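Local structure of A-adding tRNA nucleotidyltransferase (Aquifex aeolicus, 4WBY) at residues Lys150-Leu155 / Leu177-Ser182. The protein adds the terminal adenosine to tRNAs ending in CC, using ATP and magnesium, to complete the 3' CCA end. Numbering follows the deposited sequence.
Sequences KVIRVL and LNFKLS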
loop_
_atom_site.group_PDB
_atom_site.type_symbol
_atom_site.label_atom_id
_atom_site.label_comp_id
_atom_site.label_asym_id
_atom_site.label_seq_id
_atom_site.Cartn_x
_atom_site.Cartn_y
_atom_site.Cartn_z
ATOM N N LYS A 150 -19.162 -1.395 10.120
ATOM C CA LYS A 150 -18.284 -0.862 9.066
ATOM C C LYS A 150 -17.834 0.565 9.380
ATOM O O LYS A 150 -17.971 1.492 8.565
ATOM C CB LYS A 150 -18.980 -0.927 7.708
ATOM C CG LYS A 150 -19.341 -2.347 7.307
ATOM C CD LYS A 150 -20.022 -2.335 5.955
ATOM C CE LYS A 150 -20.197 -3.722 5.406
ATOM N NZ LYS A 150 -20.759 -3.726 4.022
ATOM N N VAL A 151 -17.247 0.718 10.563
ATOM C CA VAL A 151 -16.871 2.018 11.091
ATOM C C VAL A 151 -15.390 2.095 11.459
ATOM O O VAL A 151 -14.858 1.214 12.144
ATOM C CB VAL A 151 -17.721 2.360 12.348
ATOM C CG1 VAL A 151 -17.137 3.553 13.090
ATOM C CG2 VAL A 151 -19.178 2.614 11.942
ATOM N N ILE A 152 -14.734 3.156 10.992
ATOM C CA ILE A 152 -13.403 3.543 11.460
ATOM C C ILE A 152 -13.557 4.546 12.609
ATOM O O ILE A 152 -14.094 5.639 12.428
ATOM C CB ILE A 152 -12.550 4.160 10.329
ATOM C CG1 ILE A 152 -12.380 3.168 9.169
ATOM C CG2 ILE A 152 -11.195 4.619 10.852
ATOM C CD1 ILE A 152 -11.704 1.851 9.536
ATOM N N ARG A 153 -13.068 4.169 13.785
ATOM C CA ARG A 153 -13.245 4.937 15.009
ATOM C C ARG A 153 -11.938 5.004 15.778
ATOM O O ARG A 153 -11.323 3.963 16.031
ATOM C CB ARG A 153 -14.318 4.283 15.889
ATOM C CG ARG A 153 -14.720 5.111 17.086
ATOM C CD ARG A 153 -15.563 4.323 18.069
ATOM N NE ARG A 153 -16.707 3.694 17.417
ATOM C CZ ARG A 153 -17.871 4.288 17.183
ATOM N NH1 ARG A 153 -18.075 5.551 17.559
ATOM N NH2 ARG A 153 -18.831 3.609 16.565
ATOM N N VAL A 154 -11.512 6.206 16.169
ATOM C CA VAL A 154 -10.329 6.319 17.020
ATOM C C VAL A 154 -10.614 5.814 18.446
ATOM O O VAL A 154 -11.771 5.702 18.869
ATOM C CB VAL A 154 -9.792 7.775 17.078
ATOM C CG1 VAL A 154 -9.245 8.194 15.712
ATOM C CG2 VAL A 154 -10.861 8.742 17.599
ATOM N N LEU A 155 -9.547 5.525 19.181
ATOM C CA LEU A 155 -9.653 4.962 20.529
ATOM C C LEU A 155 -9.900 6.003 21.613
ATOM O O LEU A 155 -10.369 5.669 22.710
ATOM C CB LEU A 155 -8.383 4.172 20.868
ATOM C CG LEU A 155 -7.921 3.125 19.847
ATOM C CD1 LEU A 155 -6.829 2.248 20.428
ATOM C CD2 LEU A 155 -9.066 2.274 19.375
ATOM N N LEU A 177 -11.505 -0.939 3.166
ATOM C CA LEU A 177 -12.563 -1.795 3.690
ATOM C C LEU A 177 -13.958 -1.348 3.290
ATOM O O LEU A 177 -14.936 -2.018 3.623
ATOM C CB LEU A 177 -12.477 -1.856 5.218
ATOM C CG LEU A 177 -11.152 -2.363 5.789
ATOM C CD1 LEU A 177 -11.115 -2.167 7.298
ATOM C CD2 LEU A 177 -10.920 -3.829 5.414
ATOM N N ASN A 178 -14.052 -0.217 2.588
ATOM C CA ASN A 178 -15.347 0.424 2.317
ATOM C C ASN A 178 -16.092 0.656 3.629
ATOM O O ASN A 178 -17.278 0.325 3.766
ATOM C CB ASN A 178 -16.199 -0.403 1.343
ATOM C CG ASN A 178 -17.381 0.376 0.792
ATOM O OD1 ASN A 178 -17.358 1.606 0.740
ATOM N ND2 ASN A 178 -18.430 -0.339 0.403
ATOM N N PHE A 179 -15.369 1.218 4.594
ATOM C CA PHE A 179 -15.936 1.624 5.879
ATOM C C PHE A 179 -16.118 3.144 5.882
ATOM O O PHE A 179 -15.490 3.862 5.095
ATOM C CB PHE A 179 -15.035 1.240 7.065
ATOM C CG PHE A 179 -15.105 -0.215 7.493
ATOM C CD1 PHE A 179 -15.636 -1.204 6.679
ATOM C CD2 PHE A 179 -14.630 -0.577 8.754
ATOM C CE1 PHE A 179 -15.672 -2.539 7.116
ATOM C CE2 PHE A 179 -14.673 -1.898 9.202
ATOM C CZ PHE A 179 -15.192 -2.880 8.373
ATOM N N LYS A 180 -16.938 3.626 6.813
ATOM C CA LYS A 180 -17.101 5.054 7.039
ATOM C C LYS A 180 -16.430 5.464 8.342
ATOM O O LYS A 180 -16.297 4.656 9.252
ATOM C CB LYS A 180 -18.582 5.420 7.078
ATOM C CG LYS A 180 -19.288 5.258 5.735
ATOM C CD LYS A 180 -20.721 5.764 5.786
ATOM C CE LYS A 180 -20.780 7.248 6.137
ATOM N NZ LYS A 180 -19.991 8.084 5.186
ATOM N N LEU A 181 -16.005 6.717 8.437
ATOM C CA LEU A 181 -15.600 7.260 9.726
ATOM C C LEU A 181 -16.797 7.350 10.666
ATOM O O LEU A 181 -17.909 7.683 10.235
ATOM C CB LEU A 181 -14.967 8.644 9.560
ATOM C CG LEU A 181 -13.792 8.757 8.592
ATOM C CD1 LEU A 181 -13.372 10.213 8.490
ATOM C CD2 LEU A 181 -12.664 7.885 9.087
ATOM N N SER A 182 -16.578 7.083 11.951
ATOM C CA SER A 182 -17.628 7.350 12.934
ATOM C C SER A 182 -17.935 8.849 12.913
ATOM O O SER A 182 -17.103 9.651 12.494
ATOM C CB SER A 182 -17.223 6.886 14.344
ATOM O OG SER A 182 -16.704 7.936 15.143
#
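Lys-150 and Phe-179 meet through a CH-pi contact. Lys-150 CA sits over the centre of the Phe-179 ring, 3.4 Å from its centroid and 4° off the ring normal. Lys-150 CB lies 3.5 Å from Phe-179 CD1. The opposite ring face is covered near its rim by Leu-177 CB, from the same segment as the ring. Phe-179 CG is anti to the carbonyl carbon (chi1 -79°), which places it 3.4 Å from Lys-150 C. An alanine at Phe-179 would probably leave Lys-150 CA without its CH-pi partner and open a gap beside Ile-152 CD1.

Three backbone hydrogen bonds join the segments. Lys-180 N donates to Lys-150 O, Ile-152 N to Lys-180 O (2.8 Å), and Ser-182 N to Ile-152 O. Strands 151-152 and 180-181 form a two-stranded parallel sheet, with helix 165-177 in the connection between them: a small beta-alpha-beta unit. That helix carries ATP-binding residues, among them Ala-170, which touches both Ile-152 and Leu-181.

Apolar contacts fill the helix side. Ile-152 CD1 lies 3.9 Å from Phe-179 CD2, and Ile-152 CB is equally far from Leu-181 CD2. On the other face, Val-151 CG1 packs 3.6 Å from Ser-182 CB.

Ser-182 CB also lies over one face of the Arg-153 guanidinium, toward its rim. Arg-153 NE forms a salt bridge with Asp-146. Ser-182 OG N-caps helix 183-194 through Thr-185 N.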